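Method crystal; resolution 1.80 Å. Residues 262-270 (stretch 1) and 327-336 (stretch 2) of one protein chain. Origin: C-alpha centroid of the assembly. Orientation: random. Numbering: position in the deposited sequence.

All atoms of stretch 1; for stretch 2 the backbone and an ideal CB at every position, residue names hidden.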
# COMPACT_ATOMS: atom_id res chain seq x y z
N THR A 262 18.18 1.36 3.68
CA THR A 262 18.49 0.41 4.73
C THR A 262 19.10 1.05 5.97
O THR A 262 19.61 2.14 5.91
CB THR A 262 19.41 -0.68 4.24
OG1 THR A 262 20.67 -0.15 3.91
CG2 THR A 262 18.85 -1.36 3.07
N ARG A 263 18.97 0.37 7.09
CA ARG A 263 19.55 0.83 8.34
C ARG A 263 20.19 -0.35 9.04
O ARG A 263 19.58 -1.37 9.11
CB ARG A 263 18.44 1.45 9.17
CG ARG A 263 18.86 1.96 10.50
CD ARG A 263 17.75 2.70 11.16
NE ARG A 263 18.06 3.20 12.48
CZ ARG A 263 17.19 3.81 13.26
NH1 ARG A 263 15.97 4.00 12.83
NH2 ARG A 263 17.56 4.25 14.44
N SER A 264 21.41 -0.20 9.55
CA SER A 264 22.16 -1.30 10.13
C SER A 264 21.60 -1.83 11.42
O SER A 264 20.98 -1.13 12.11
CB SER A 264 23.58 -0.90 10.43
OG SER A 264 23.61 0.07 11.39
N ALA A 265 21.91 -3.06 11.73
CA ALA A 265 21.51 -3.67 12.97
C ALA A 265 22.08 -2.87 14.12
O ALA A 265 21.41 -2.58 15.06
CB ALA A 265 21.99 -5.00 13.01
N GLU A 266 23.30 -2.40 13.96
CA GLU A 266 23.97 -1.66 15.01
C GLU A 266 23.18 -0.42 15.33
O GLU A 266 22.95 -0.08 16.44
CB GLU A 266 25.33 -1.24 14.54
CG GLU A 266 26.33 -2.35 14.58
CD GLU A 266 26.43 -3.19 13.30
OE1 GLU A 266 25.58 -3.12 12.45
OE2 GLU A 266 27.41 -3.91 13.18
N SER A 267 22.75 0.24 14.29
CA SER A 267 21.95 1.44 14.46
C SER A 267 20.60 1.14 15.13
O SER A 267 20.26 1.75 16.07
CB SER A 267 21.67 2.15 13.13
OG SER A 267 20.84 3.23 13.27
N VAL A 268 19.93 0.13 14.66
CA VAL A 268 18.67 -0.23 15.24
C VAL A 268 18.82 -0.57 16.70
O VAL A 268 18.07 -0.16 17.50
CB VAL A 268 18.11 -1.39 14.51
CG1 VAL A 268 16.98 -1.97 15.24
CG2 VAL A 268 17.70 -0.95 13.20
N VAL A 269 19.84 -1.32 17.04
CA VAL A 269 20.05 -1.72 18.43
C VAL A 269 20.24 -0.49 19.32
O VAL A 269 19.74 -0.41 20.39
CB VAL A 269 21.23 -2.66 18.56
CG1 VAL A 269 21.78 -2.68 19.93
CG2 VAL A 269 20.90 -4.00 18.09
N GLU A 270 20.94 0.50 18.83
CA GLU A 270 21.25 1.59 19.70
C GLU A 270 19.97 2.29 20.14
O GLU A 270 19.81 2.65 21.27
CB GLU A 270 22.17 2.55 19.02
CG GLU A 270 22.37 3.79 19.76
CD GLU A 270 23.66 4.52 19.41
OE1 GLU A 270 24.27 4.19 18.44
OE2 GLU A 270 24.02 5.42 20.12
N UNK A 327 19.99 -10.39 9.51
CA UNK A 327 20.91 -10.03 10.56
C UNK A 327 20.22 -9.15 11.64
O UNK A 327 20.45 -9.33 12.79
CB UNK A 327 22.11 -9.30 9.96
N UNK A 328 19.33 -8.24 11.22
CA UNK A 328 18.62 -7.41 12.14
C UNK A 328 17.80 -8.26 13.09
O UNK A 328 17.79 -8.03 14.26
CB UNK A 328 17.73 -6.42 11.39
N UNK A 329 17.20 -9.31 12.57
CA UNK A 329 16.37 -10.18 13.38
C UNK A 329 17.16 -10.79 14.54
O UNK A 329 16.74 -10.69 15.64
CB UNK A 329 15.77 -11.29 12.51
N UNK A 330 18.31 -11.35 14.26
CA UNK A 330 19.15 -11.89 15.33
C UNK A 330 19.62 -10.82 16.32
O UNK A 330 19.70 -11.04 17.48
CB UNK A 330 20.37 -12.59 14.72
N UNK A 331 19.95 -9.67 15.80
CA UNK A 331 20.45 -8.59 16.60
C UNK A 331 19.41 -8.10 17.62
O UNK A 331 19.72 -7.88 18.76
CB UNK A 331 20.89 -7.44 15.69
N UNK A 332 18.19 -7.94 17.14
CA UNK A 332 17.04 -7.60 17.93
C UNK A 332 16.65 -8.68 18.95
O UNK A 332 16.34 -8.41 20.06
CB UNK A 332 15.86 -7.32 17.00
N UNK A 333 16.75 -9.94 18.57
CA UNK A 333 16.45 -11.00 19.49
C UNK A 333 17.44 -10.98 20.64
O UNK A 333 17.09 -11.19 21.76
CB UNK A 333 16.47 -12.35 18.78
N UNK A 334 18.68 -10.70 20.34
CA UNK A 334 19.72 -10.64 21.35
C UNK A 334 19.48 -9.52 22.36
O UNK A 334 19.72 -9.68 23.51
CB UNK A 334 21.08 -10.46 20.68
N UNK A 335 19.03 -8.37 21.89
CA UNK A 335 18.65 -7.34 22.78
C UNK A 335 17.45 -7.73 23.62
O UNK A 335 17.45 -7.56 24.78
CB UNK A 335 18.37 -6.06 21.99
N UNK A 336 16.48 -8.34 23.01
CA UNK A 336 15.29 -8.71 23.74
C UNK A 336 15.67 -9.64 24.88
O UNK A 336 15.15 -9.54 25.93
CB UNK A 336 14.26 -9.37 22.82

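Stretch 2 is helical throughout, and its axis runs at 29° to that of helix 265-270, with a closest approach of 9.4 Å. The helices point roughly the same way. Stretch 1 offers a mostly apolar face: Ala265, Val268 and Val269.

Position 327 points toward stretch 1, but its ideal CB stays 5.3 Å from Ala265 CB. Stretch 1 leaves room here, so polar, charged or small residues would all suit. It is Glu327, and its side chain makes no close contact with stretch 1.

Position 328 comes closest in backbone terms: its CA lies 4.8 Å from Ala265 CA. CA-to-CB points sideways, but a long side chain can turn toward stretch 1 and pass along Ala265. Beyond lie the Val268 side chain and the carbonyl of Arg263. A long chain with an apolar stem fits, as would a smaller aliphatic residue. The residue is Lys328. Its stem packs on Ala265, with Lys328 CG 4.0 Å from Ala265 CA, and Lys328 CE lies 4.0 Å from Val268 CG2. Lys328 CE sits 3.0 Å from Arg263 O. Lys328 NZ lies 3.3 Å from Arg263 O, but the angle is poor and no hydrogen bond forms. Lys328 NZ is hydrogen-bonded elsewhere in the structure.

Positions 329 and 330 are out of reach, and stretch 1 sets no preference. They are Phe329 and Tyr330.

Position 331 points toward stretch 1. Its ideal CB is already 3.8 Å from Ala265 CB and 4.2 Å from Val269 CG2. Little room remains in that direction, so a small residue such as alanine, glycine or serine suits best. It is Ala331, whose CB makes apolar contacts with both residues.

Position 332 points sideways, with nothing of stretch 1 within 5.5 Å of its ideal CB. A side chain with branches beyond CB can reach Val268, so valine, leucine or isoleucine would suit. It is Val332, in the t rotamer, with Val332 CG2 4.3 Å from Val268 CG1.

Position 333 is out of reach and unconstrained here; it is Arg333.

Position 334 points toward stretch 1, but its ideal CB has no neighbour there within 5.5 Å. Many residues would fit. It is Lys334, extended, with its end leading away.

Position 335 points toward stretch 1, its ideal CB 5.1 Å from Val269 CG2. That gap suits a medium aliphatic residue. It is Val335, whose CG2 packs 3.9 Å from Val269 CG2.

Position 336 is out of reach; it is Phe336.

Stretch 2 327-336: EKFYAVRKVF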
# COMPACT_ATOMS: atom_id res chain seq x y z
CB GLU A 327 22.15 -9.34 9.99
CG GLU A 327 23.16 -10.31 9.40
CD GLU A 327 24.31 -9.65 8.63
OE1 GLU A 327 24.73 -8.54 8.95
OE2 GLU A 327 24.77 -10.28 7.66
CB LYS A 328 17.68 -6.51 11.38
CG LYS A 328 18.07 -5.17 11.46
CD LYS A 328 16.99 -4.25 11.00
CE LYS A 328 17.54 -3.34 10.01
NZ LYS A 328 16.49 -2.45 9.62
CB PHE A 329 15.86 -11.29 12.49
CG PHE A 329 15.08 -12.40 13.19
CD1 PHE A 329 13.73 -12.45 13.13
CD2 PHE A 329 15.72 -13.40 13.84
CE1 PHE A 329 13.04 -13.45 13.74
CE2 PHE A 329 15.00 -14.40 14.44
CZ PHE A 329 13.68 -14.41 14.37
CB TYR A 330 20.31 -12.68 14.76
CG TYR A 330 19.86 -13.94 14.09
CD1 TYR A 330 19.34 -14.98 14.82
CD2 TYR A 330 19.90 -14.07 12.75
CE1 TYR A 330 18.93 -16.13 14.22
CE2 TYR A 330 19.50 -15.18 12.15
CZ TYR A 330 19.01 -16.22 12.88
OH TYR A 330 18.62 -17.31 12.21
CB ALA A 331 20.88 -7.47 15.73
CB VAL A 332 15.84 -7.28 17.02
CG1 VAL A 332 14.59 -7.25 17.75
CG2 VAL A 332 16.06 -6.03 16.31
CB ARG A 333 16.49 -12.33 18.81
CG ARG A 333 16.48 -13.42 19.79
CD ARG A 333 16.24 -14.69 19.23
NE ARG A 333 15.15 -15.36 19.89
CZ ARG A 333 15.27 -16.23 20.87
NH1 ARG A 333 16.43 -16.57 21.31
NH2 ARG A 333 14.23 -16.78 21.38
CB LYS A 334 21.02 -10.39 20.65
CG LYS A 334 22.20 -10.50 21.50
CD LYS A 334 23.44 -10.66 20.74
CE LYS A 334 24.56 -10.50 21.69
NZ LYS A 334 25.87 -10.73 21.12
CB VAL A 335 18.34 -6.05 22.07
CG1 VAL A 335 17.82 -5.08 23.00
CG2 VAL A 335 19.54 -5.51 21.39
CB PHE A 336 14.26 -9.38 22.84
CG PHE A 336 13.46 -8.45 21.97
CD1 PHE A 336 13.54 -7.09 22.07
CD2 PHE A 336 12.61 -8.97 21.05
CE1 PHE A 336 12.78 -6.31 21.26
CE2 PHE A 336 11.89 -8.18 20.27
CZ PHE A 336 11.98 -6.87 20.36
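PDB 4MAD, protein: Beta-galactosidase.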